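Local coordinates for protein Tp0751 (Treponema pallidum, PDB 5JK2) that probably acts as a surface adhesin with a non-canonical lipocalin fold, mediating attachment to host extracellular matrix components and interactions with host cells, at residues A[52-57]-A[120-125]. The protein carries 1 engineered substitution. Numbering follows the deposited sequence.
Sequences GLWIQT and VTFESH
The Gly-X-Trp signature of the lipocalin fold, here Gly-52, Leu-53 and Trp-54 on the first barrel strand, meets Phe-122 and the backbone of His-125 from across the barrel. In lipocalins this tryptophan packs at the base of the barrel; here it reaches a strand that is not its sheet neighbour. Segment 52-57 pairs with strands 69-73 and 149-153, whereas 120-125 ends strand 115-122, so the closest CA atoms, those of Trp-54 and Val-120, remain 11.5 Å apart and the indole has to reach across. Trp-54 does so with CG anti to its own carbonyl carbon (chi1 -65°), which carries the six-membered ring toward the second segment. Its far corner, CH2, lies 4.3 Å from Phe-122 CE2, an oblique apolar approach. The same CH2 comes 3.8 Å from the carbonyl O of His-125, which sits at the indole edge, near its plane. This oxygen is brought there by a turn of the chain at Glu-123, where Glu-123 and Ser-124 form a classic beta bulge against strand 127-135. Within the bulge, Ser-124 O lies in the plane of the Phe-122 ring, 3.2 Å from CD2. Around the pair, Ile-128 touches both aromatic side chains, Trp-35 of helix 26-39 packs on Phe-122, and Arg-153 of the last strand packs on Trp-54, recalling the tryptophan-arginine pairing of canonical lipocalins. Chemically, the buried indole is anchored at its polar end by the hydrogen bond from NE1 to Leu-50 O, while CH2 makes an apolar contact with Phe-122 and merely borders the carbonyl. The His-125 carbonyl accepts a hydrogen bond from Arg-31 NH1, and that positive charge could make the oxygen more polarised where it borders the indole edge.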
loop_
_atom_site.group_PDB
_atom_site.type_symbol
_atom_site.label_atom_id
_atom_site.label_comp_id
_atom_site.label_asym_id
_atom_site.label_seq_id
_atom_site.Cartn_x
_atom_site.Cartn_y
_atom_site.Cartn_z
ATOM N N GLY A 52 3.984 -3.103 -6.598
ATOM C CA GLY A 52 5.408 -3.321 -6.429
ATOM C C GLY A 52 5.825 -3.372 -4.974
ATOM O O GLY A 52 4.987 -3.406 -4.079
ATOM N N LEU A 53 7.135 -3.371 -4.747
ATOM C CA LEU A 53 7.700 -3.477 -3.410
ATOM C C LEU A 53 7.891 -2.109 -2.773
ATOM O O LEU A 53 8.355 -1.178 -3.426
ATOM C CB LEU A 53 9.041 -4.205 -3.465
ATOM C CG LEU A 53 9.803 -4.345 -2.148
ATOM C CD1 LEU A 53 9.014 -5.183 -1.166
ATOM C CD2 LEU A 53 11.173 -4.952 -2.407
ATOM N N TRP A 54 7.551 -2.007 -1.491
ATOM C CA TRP A 54 7.712 -0.768 -0.739
ATOM C C TRP A 54 8.418 -1.038 0.585
ATOM O O TRP A 54 8.056 -1.962 1.313
ATOM C CB TRP A 54 6.354 -0.116 -0.493
ATOM C CG TRP A 54 5.682 0.343 -1.748
ATOM C CD1 TRP A 54 4.973 -0.423 -2.625
ATOM C CD2 TRP A 54 5.654 1.677 -2.267
ATOM N NE1 TRP A 54 4.506 0.351 -3.659
ATOM C CE2 TRP A 54 4.909 1.644 -3.463
ATOM C CE3 TRP A 54 6.184 2.897 -1.836
ATOM C CZ2 TRP A 54 4.684 2.784 -4.232
ATOM C CZ3 TRP A 54 5.958 4.027 -2.602
ATOM C CH2 TRP A 54 5.214 3.963 -3.784
ATOM N N ILE A 55 9.433 -0.228 0.883
ATOM C CA ILE A 55 10.229 -0.389 2.096
ATOM C C ILE A 55 10.028 0.804 3.022
ATOM O O ILE A 55 10.058 1.951 2.581
ATOM C CB ILE A 55 11.729 -0.537 1.777
ATOM C CG1 ILE A 55 11.963 -1.726 0.846
ATOM C CG2 ILE A 55 12.530 -0.732 3.052
ATOM C CD1 ILE A 55 11.802 -1.408 -0.607
ATOM N N GLN A 56 9.846 0.530 4.310
ATOM C CA GLN A 56 9.535 1.581 5.272
ATOM C C GLN A 56 10.752 2.450 5.580
ATOM O O GLN A 56 11.885 1.972 5.578
ATOM C CB GLN A 56 8.996 0.979 6.570
ATOM C CG GLN A 56 8.519 2.024 7.558
ATOM C CD GLN A 56 7.819 1.427 8.755
ATOM O OE1 GLN A 56 8.274 1.562 9.890
ATOM N NE2 GLN A 56 6.700 0.757 8.506
ATOM N N THR A 57 10.500 3.728 5.858
ATOM C CA THR A 57 11.542 4.675 6.258
ATOM C C THR A 57 11.528 4.816 7.783
ATOM O O THR A 57 10.537 4.445 8.412
ATOM C CB THR A 57 11.334 6.046 5.559
ATOM O OG1 THR A 57 11.253 5.845 4.141
ATOM C CG2 THR A 57 12.471 7.019 5.867
ATOM N N VAL A 120 -3.268 4.452 2.497
ATOM C CA VAL A 120 -2.074 4.788 1.732
ATOM C C VAL A 120 -2.167 6.186 1.130
ATOM O O VAL A 120 -2.909 6.409 0.171
ATOM C CB VAL A 120 -1.835 3.782 0.596
ATOM C CG1 VAL A 120 -0.527 4.089 -0.112
ATOM C CG2 VAL A 120 -1.840 2.361 1.139
ATOM N N THR A 121 -1.392 7.113 1.684
ATOM C CA THR A 121 -1.377 8.495 1.218
ATOM C C THR A 121 -0.097 8.774 0.445
ATOM O O THR A 121 0.998 8.757 1.007
ATOM C CB THR A 121 -1.493 9.488 2.389
ATOM O OG1 THR A 121 -2.651 9.177 3.172
ATOM C CG2 THR A 121 -1.600 10.920 1.877
ATOM N N PHE A 122 -0.246 9.025 -0.851
ATOM C CA PHE A 122 0.885 9.328 -1.714
ATOM C C PHE A 122 1.461 10.711 -1.448
ATOM O O PHE A 122 0.724 11.672 -1.234
ATOM C CB PHE A 122 0.474 9.239 -3.181
ATOM C CG PHE A 122 0.517 7.852 -3.746
ATOM C CD1 PHE A 122 -0.570 7.006 -3.632
ATOM C CD2 PHE A 122 1.642 7.403 -4.413
ATOM C CE1 PHE A 122 -0.529 5.735 -4.166
ATOM C CE2 PHE A 122 1.688 6.138 -4.944
ATOM C CZ PHE A 122 0.602 5.302 -4.823
ATOM N N GLU A 123 2.787 10.794 -1.472
ATOM C CA GLU A 123 3.492 12.066 -1.385
ATOM C C GLU A 123 4.174 12.312 -2.722
ATOM O O GLU A 123 4.292 13.446 -3.183
ATOM C CB GLU A 123 4.514 12.057 -0.245
ATOM C CG GLU A 123 4.023 11.378 1.032
ATOM C CD GLU A 123 5.048 11.425 2.149
ATOM O OE1 GLU A 123 4.860 10.718 3.162
ATOM O OE2 GLU A 123 6.042 12.169 2.014
ATOM N N SER A 124 4.619 11.223 -3.339
ATOM C CA SER A 124 5.231 11.265 -4.658
ATOM C C SER A 124 4.959 9.940 -5.341
ATOM O O SER A 124 4.322 9.062 -4.764
ATOM C CB SER A 124 6.735 11.520 -4.563
ATOM O OG SER A 124 7.016 12.582 -3.670
ATOM N N HIS A 125 5.448 9.785 -6.564
ATOM C CA HIS A 125 5.183 8.568 -7.315
ATOM C C HIS A 125 5.863 7.363 -6.664
ATOM O O HIS A 125 5.442 6.225 -6.867
ATOM C CB HIS A 125 5.643 8.722 -8.768
ATOM C CG HIS A 125 7.103 8.470 -8.976
ATOM N ND1 HIS A 125 7.619 7.205 -9.159
ATOM C CD2 HIS A 125 8.156 9.317 -9.039
ATOM C CE1 HIS A 125 8.929 7.285 -9.322
ATOM N NE2 HIS A 125 9.280 8.556 -9.253
#